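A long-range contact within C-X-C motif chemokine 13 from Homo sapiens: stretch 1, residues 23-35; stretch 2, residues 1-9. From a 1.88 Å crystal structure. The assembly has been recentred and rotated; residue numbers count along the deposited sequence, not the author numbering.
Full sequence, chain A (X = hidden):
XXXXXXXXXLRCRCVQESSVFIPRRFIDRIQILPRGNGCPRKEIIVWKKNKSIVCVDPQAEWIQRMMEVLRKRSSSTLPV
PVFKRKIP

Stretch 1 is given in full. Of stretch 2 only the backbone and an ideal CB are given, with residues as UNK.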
# COMPACT_ATOMS: atom_id res chain seq x y z
N PRO A 23 -7.76 6.18 -7.01
CA PRO A 23 -7.13 6.20 -8.34
C PRO A 23 -5.63 6.42 -8.23
O PRO A 23 -5.17 7.24 -7.44
CB PRO A 23 -7.81 7.38 -9.05
CG PRO A 23 -9.08 7.61 -8.32
CD PRO A 23 -8.91 7.10 -6.92
N ARG A 24 -4.86 5.70 -9.05
CA ARG A 24 -3.42 5.78 -8.94
C ARG A 24 -2.91 7.21 -9.06
O ARG A 24 -1.91 7.56 -8.43
CB ARG A 24 -2.75 4.88 -9.98
CG ARG A 24 -1.34 4.52 -9.59
CD ARG A 24 -0.47 4.26 -10.81
NE ARG A 24 -0.50 5.38 -11.75
CZ ARG A 24 -0.01 6.59 -11.51
NH1 ARG A 24 0.58 6.89 -10.35
NH2 ARG A 24 -0.11 7.53 -12.45
N ARG A 25 -3.58 8.04 -9.86
CA ARG A 25 -3.11 9.41 -10.08
C ARG A 25 -3.12 10.24 -8.80
O ARG A 25 -2.49 11.29 -8.77
CB ARG A 25 -3.96 10.10 -11.15
CG ARG A 25 -5.47 10.19 -10.86
CD ARG A 25 -6.13 11.39 -11.57
NE ARG A 25 -6.25 11.17 -13.00
CZ ARG A 25 -5.41 11.66 -13.92
NH1 ARG A 25 -4.52 12.58 -13.61
NH2 ARG A 25 -5.48 11.21 -15.17
N PHE A 26 -3.84 9.80 -7.76
CA PHE A 26 -3.92 10.57 -6.52
C PHE A 26 -2.94 10.08 -5.46
O PHE A 26 -2.95 10.60 -4.35
CB PHE A 26 -5.34 10.57 -5.96
CG PHE A 26 -6.33 11.25 -6.83
CD1 PHE A 26 -6.12 12.57 -7.21
CD2 PHE A 26 -7.46 10.60 -7.29
CE1 PHE A 26 -7.01 13.21 -8.03
CE2 PHE A 26 -8.36 11.26 -8.11
CZ PHE A 26 -8.13 12.56 -8.48
N ILE A 27 -2.10 9.12 -5.80
CA ILE A 27 -1.26 8.43 -4.83
C ILE A 27 0.16 8.98 -4.94
O ILE A 27 0.77 8.93 -6.02
CB ILE A 27 -1.33 6.91 -5.03
CG1 ILE A 27 -2.73 6.41 -4.71
CG2 ILE A 27 -0.32 6.23 -4.15
CD1 ILE A 27 -2.99 4.95 -5.05
N ASP A 28 0.66 9.52 -3.84
CA ASP A 28 2.05 9.97 -3.77
C ASP A 28 2.96 8.85 -3.26
O ASP A 28 4.07 8.68 -3.75
CB ASP A 28 2.22 11.14 -2.82
CG ASP A 28 1.88 12.47 -3.47
OD1 ASP A 28 1.96 12.57 -4.70
OD2 ASP A 28 1.56 13.40 -2.73
N ARG A 29 2.52 8.13 -2.24
CA ARG A 29 3.31 7.04 -1.69
C ARG A 29 2.38 5.92 -1.27
O ARG A 29 1.27 6.17 -0.80
CB ARG A 29 4.07 7.40 -0.42
CG ARG A 29 5.10 8.47 -0.44
CD ARG A 29 5.91 8.25 0.85
NE ARG A 29 5.42 9.12 1.92
CZ ARG A 29 5.87 9.12 3.16
NH1 ARG A 29 6.82 8.28 3.56
NH2 ARG A 29 5.37 9.99 4.03
N ILE A 30 2.90 4.69 -1.32
CA ILE A 30 2.23 3.54 -0.71
C ILE A 30 3.22 2.87 0.24
O ILE A 30 4.34 2.56 -0.15
CB ILE A 30 1.75 2.54 -1.76
CG1 ILE A 30 0.66 3.14 -2.64
CG2 ILE A 30 1.25 1.28 -1.08
CD1 ILE A 30 0.59 2.46 -3.98
N GLN A 31 2.78 2.61 1.47
CA GLN A 31 3.65 2.00 2.47
C GLN A 31 3.09 0.63 2.81
O GLN A 31 1.92 0.51 3.18
CB GLN A 31 3.70 2.84 3.74
CG GLN A 31 4.27 4.22 3.52
CD GLN A 31 4.29 5.00 4.80
OE1 GLN A 31 3.33 4.97 5.57
NE2 GLN A 31 5.37 5.74 5.03
N ILE A 32 3.91 -0.39 2.67
CA ILE A 32 3.49 -1.75 2.97
C ILE A 32 4.25 -2.21 4.20
O ILE A 32 5.49 -2.15 4.23
CB ILE A 32 3.74 -2.70 1.79
CG1 ILE A 32 2.93 -2.21 0.59
CG2 ILE A 32 3.32 -4.10 2.11
CD1 ILE A 32 3.02 -3.13 -0.55
N LEU A 33 3.50 -2.66 5.20
CA LEU A 33 4.10 -3.24 6.40
C LEU A 33 3.67 -4.69 6.50
O LEU A 33 2.56 -4.98 6.98
CB LEU A 33 3.66 -2.45 7.63
CG LEU A 33 4.07 -0.98 7.53
CD1 LEU A 33 2.85 -0.17 7.19
CD2 LEU A 33 4.70 -0.51 8.82
N PRO A 34 4.49 -5.63 6.03
CA PRO A 34 4.17 -7.03 6.20
C PRO A 34 3.94 -7.35 7.67
O PRO A 34 4.51 -6.73 8.56
CB PRO A 34 5.38 -7.77 5.64
CG PRO A 34 6.43 -6.77 5.48
CD PRO A 34 5.82 -5.41 5.46
N ARG A 35 3.08 -8.30 7.92
CA ARG A 35 2.81 -8.64 9.27
C ARG A 35 3.98 -9.33 9.85
O ARG A 35 4.83 -9.92 9.21
CB ARG A 35 1.61 -9.53 9.37
CG ARG A 35 1.72 -10.82 8.68
CD ARG A 35 0.75 -11.81 9.29
NE ARG A 35 0.32 -12.80 8.34
CZ ARG A 35 0.58 -14.09 8.46
NH1 ARG A 35 1.27 -14.54 9.49
NH2 ARG A 35 0.17 -14.93 7.54
N UNK A 1 5.66 8.25 -8.12
CA UNK A 1 5.14 7.48 -6.96
C UNK A 1 6.22 6.61 -6.32
O UNK A 1 7.09 6.07 -7.00
CB UNK A 1 3.97 6.60 -7.39
N UNK A 2 6.10 6.46 -5.00
CA UNK A 2 7.08 5.73 -4.21
C UNK A 2 6.35 4.62 -3.48
O UNK A 2 5.34 4.88 -2.83
CB UNK A 2 7.82 6.65 -3.23
N UNK A 3 6.86 3.40 -3.61
CA UNK A 3 6.44 2.27 -2.80
C UNK A 3 7.47 2.08 -1.69
O UNK A 3 8.68 2.01 -1.95
CB UNK A 3 6.29 1.00 -3.64
N UNK A 4 7.02 2.01 -0.45
CA UNK A 4 7.90 1.74 0.68
C UNK A 4 7.47 0.44 1.35
O UNK A 4 6.28 0.29 1.68
CB UNK A 4 7.88 2.90 1.68
N UNK A 5 8.41 -0.48 1.57
CA UNK A 5 8.12 -1.71 2.32
C UNK A 5 8.95 -1.69 3.59
O UNK A 5 10.18 -1.61 3.53
CB UNK A 5 8.42 -2.96 1.49
N UNK A 6 8.28 -1.79 4.73
CA UNK A 6 8.90 -1.68 6.05
C UNK A 6 9.05 -3.09 6.61
O UNK A 6 8.07 -3.73 6.96
CB UNK A 6 8.08 -0.80 6.99
N UNK A 7 10.29 -3.58 6.67
CA UNK A 7 10.55 -4.90 7.23
C UNK A 7 10.97 -4.71 8.69
O UNK A 7 12.13 -4.82 9.08
CB UNK A 7 11.62 -5.64 6.43
N UNK A 8 9.97 -4.34 9.46
CA UNK A 8 10.08 -3.97 10.85
C UNK A 8 9.14 -4.88 11.63
O UNK A 8 8.36 -5.65 11.05
CB UNK A 8 9.75 -2.49 11.07
N UNK A 9 9.23 -4.81 12.95
CA UNK A 9 8.40 -5.62 13.83
C UNK A 9 7.70 -4.74 14.84
O UNK A 9 7.71 -4.99 16.04
CB UNK A 9 9.24 -6.69 14.54

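Residues 2 to 5 form a strand parallel to strand 29-33, its side chains alternating between the face of Arg29 and Gln31 and the face of Ile30 and Ile32.

At position 1 CA-to-CB points sideways, the ideal CB lying 4.2 Å from Ile27 O and 4.5 Å from Arg24 NH1. Apolar CG2 of Ile27 and CD1 of Ile30 lie beyond, so a long, flexible apolar chain would suit, leucine or isoleucine reaching less far. The residue is Met1. Its extended chain (chi1 and chi2 both t) brings SD to 3.8 Å from Ile27 CG2 and 4.0 Å from Ile30 CD1, while Arg24 NH1 presents the edge of its guanidinium.

Position 2 is paired with Arg29, and its ideal CB is 4.3 Å from Arg29 CG. The extended backbone (phi/psi -123/128) favours a beta-branched residue, but threonine or a longer chain lying along the arginine would also fit. It is Val2, whose CB lies 4.3 Å from Arg29 CG, against the aliphatic part of that side chain, and 4.3 Å from Asp28 O. Its backbone does more: Val2 N donates to Asp28 O (3.3 Å), and Val2 O accepts from Ile30 N (2.9 Å).

Position 3 turns to the face of Ile30 and Ile32, where the side chains of stretch 1 offer hydrocarbon, although the ideal CB also lies 4.3 Å from the carbonyl oxygen Ile30 O; leucine, isoleucine, valine or methionine would serve. The end of Leu3 comes nearer to stretch 1, placing CD1 3.8 Å from Ile32 CD1 and 4.1 Å from Ile30 CG2.

Position 4 is the most telling. Its CB shares a face with Gln31 and Arg29, whose NE2 and guanidinium are both donors. An acidic chain answers both; glutamine could accept a hydrogen bond but would lack the charge, and aspartate has one methylene less with which to reach. The residue is Glu4. OE2 forms a salt bridge with Arg29 NH1 (2.9 Å), met at the edge of the guanidinium, and OE1 accepts from Gln31 NE2 (2.9 Å). The backbone is equally engaged: Glu4 N donates to Ile30 O (2.8 Å) and Glu4 O accepts from Ile32 N (2.7 Å).

Position 5 returns to the apolar face, beside Ile32 and near Pro34 CD. A compact, beta-branched residue suits the strand. Val5 puts CG1 4.0 Å from Pro34 CD and CG2 4.3 Å from Ile32 CB.

At position 6 the ideal CB lies 3.9 Å from Leu33 CD2, and Gln31 is within reach of a long side chain: a large residue, apolar near its base and polar at its tip, is attractive, though leucine would fit the base. Tyr6 rests its CB 3.8 Å from Leu33 CD2, and its OH donates a very short hydrogen bond to Glu4 OE1 (2.5 Å). Tyr6 N donates to Ile32 O (2.9 Å).

Position 7 points away, so many types are possible. The end of Tyr7 nevertheless comes nearer, CD1 lying 4.2 Å from Pro34 CG.

At positions 8 and 9 no atom of stretch 1 lies within 5.5 Å of the ideal CB, so stretch 1 hardly constrains the choice and many types would be tolerated, small polar ones among them. They are Thr8, whose carbonyl is linked through a water to Pro34 O, and Ser9, which makes no contact.

Stretch 2 1-9: MVLEVYYTS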
# COMPACT_ATOMS: atom_id res chain seq x y z
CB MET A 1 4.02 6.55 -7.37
CG MET A 1 3.25 6.00 -6.19
SD MET A 1 2.00 4.92 -6.86
CE MET A 1 3.05 3.74 -7.72
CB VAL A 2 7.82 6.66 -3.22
CG1 VAL A 2 8.85 5.87 -2.46
CG2 VAL A 2 8.45 7.83 -3.96
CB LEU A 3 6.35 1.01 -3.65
CG LEU A 3 6.20 -0.34 -2.98
CD1 LEU A 3 4.88 -0.29 -2.25
CD2 LEU A 3 6.27 -1.44 -4.02
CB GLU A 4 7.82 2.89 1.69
CG GLU A 4 8.38 4.21 1.21
CD GLU A 4 8.07 5.37 2.15
OE1 GLU A 4 7.57 5.14 3.27
OE2 GLU A 4 8.26 6.54 1.73
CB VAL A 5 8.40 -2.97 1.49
CG1 VAL A 5 7.90 -4.20 2.25
CG2 VAL A 5 7.74 -2.89 0.14
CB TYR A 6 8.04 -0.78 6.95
CG TYR A 6 8.20 0.66 6.60
CD1 TYR A 6 7.42 1.24 5.59
CD2 TYR A 6 9.17 1.46 7.21
CE1 TYR A 6 7.60 2.56 5.21
CE2 TYR A 6 9.35 2.79 6.83
CZ TYR A 6 8.55 3.34 5.83
OH TYR A 6 8.70 4.65 5.44
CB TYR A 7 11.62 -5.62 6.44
CG TYR A 7 11.25 -5.85 5.01
CD1 TYR A 7 10.52 -6.96 4.63
CD2 TYR A 7 11.66 -4.96 4.04
CE1 TYR A 7 10.20 -7.18 3.29
CE2 TYR A 7 11.35 -5.15 2.71
CZ TYR A 7 10.62 -6.27 2.35
OH TYR A 7 10.30 -6.49 1.04
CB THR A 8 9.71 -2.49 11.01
OG1 THR A 8 8.48 -2.23 10.29
CG2 THR A 8 10.79 -1.62 10.39
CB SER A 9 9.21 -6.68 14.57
OG SER A 9 9.76 -7.61 13.66
O HOH W 1 6.29 -4.59 8.87
O HOH W 2 6.54 -7.55 10.62
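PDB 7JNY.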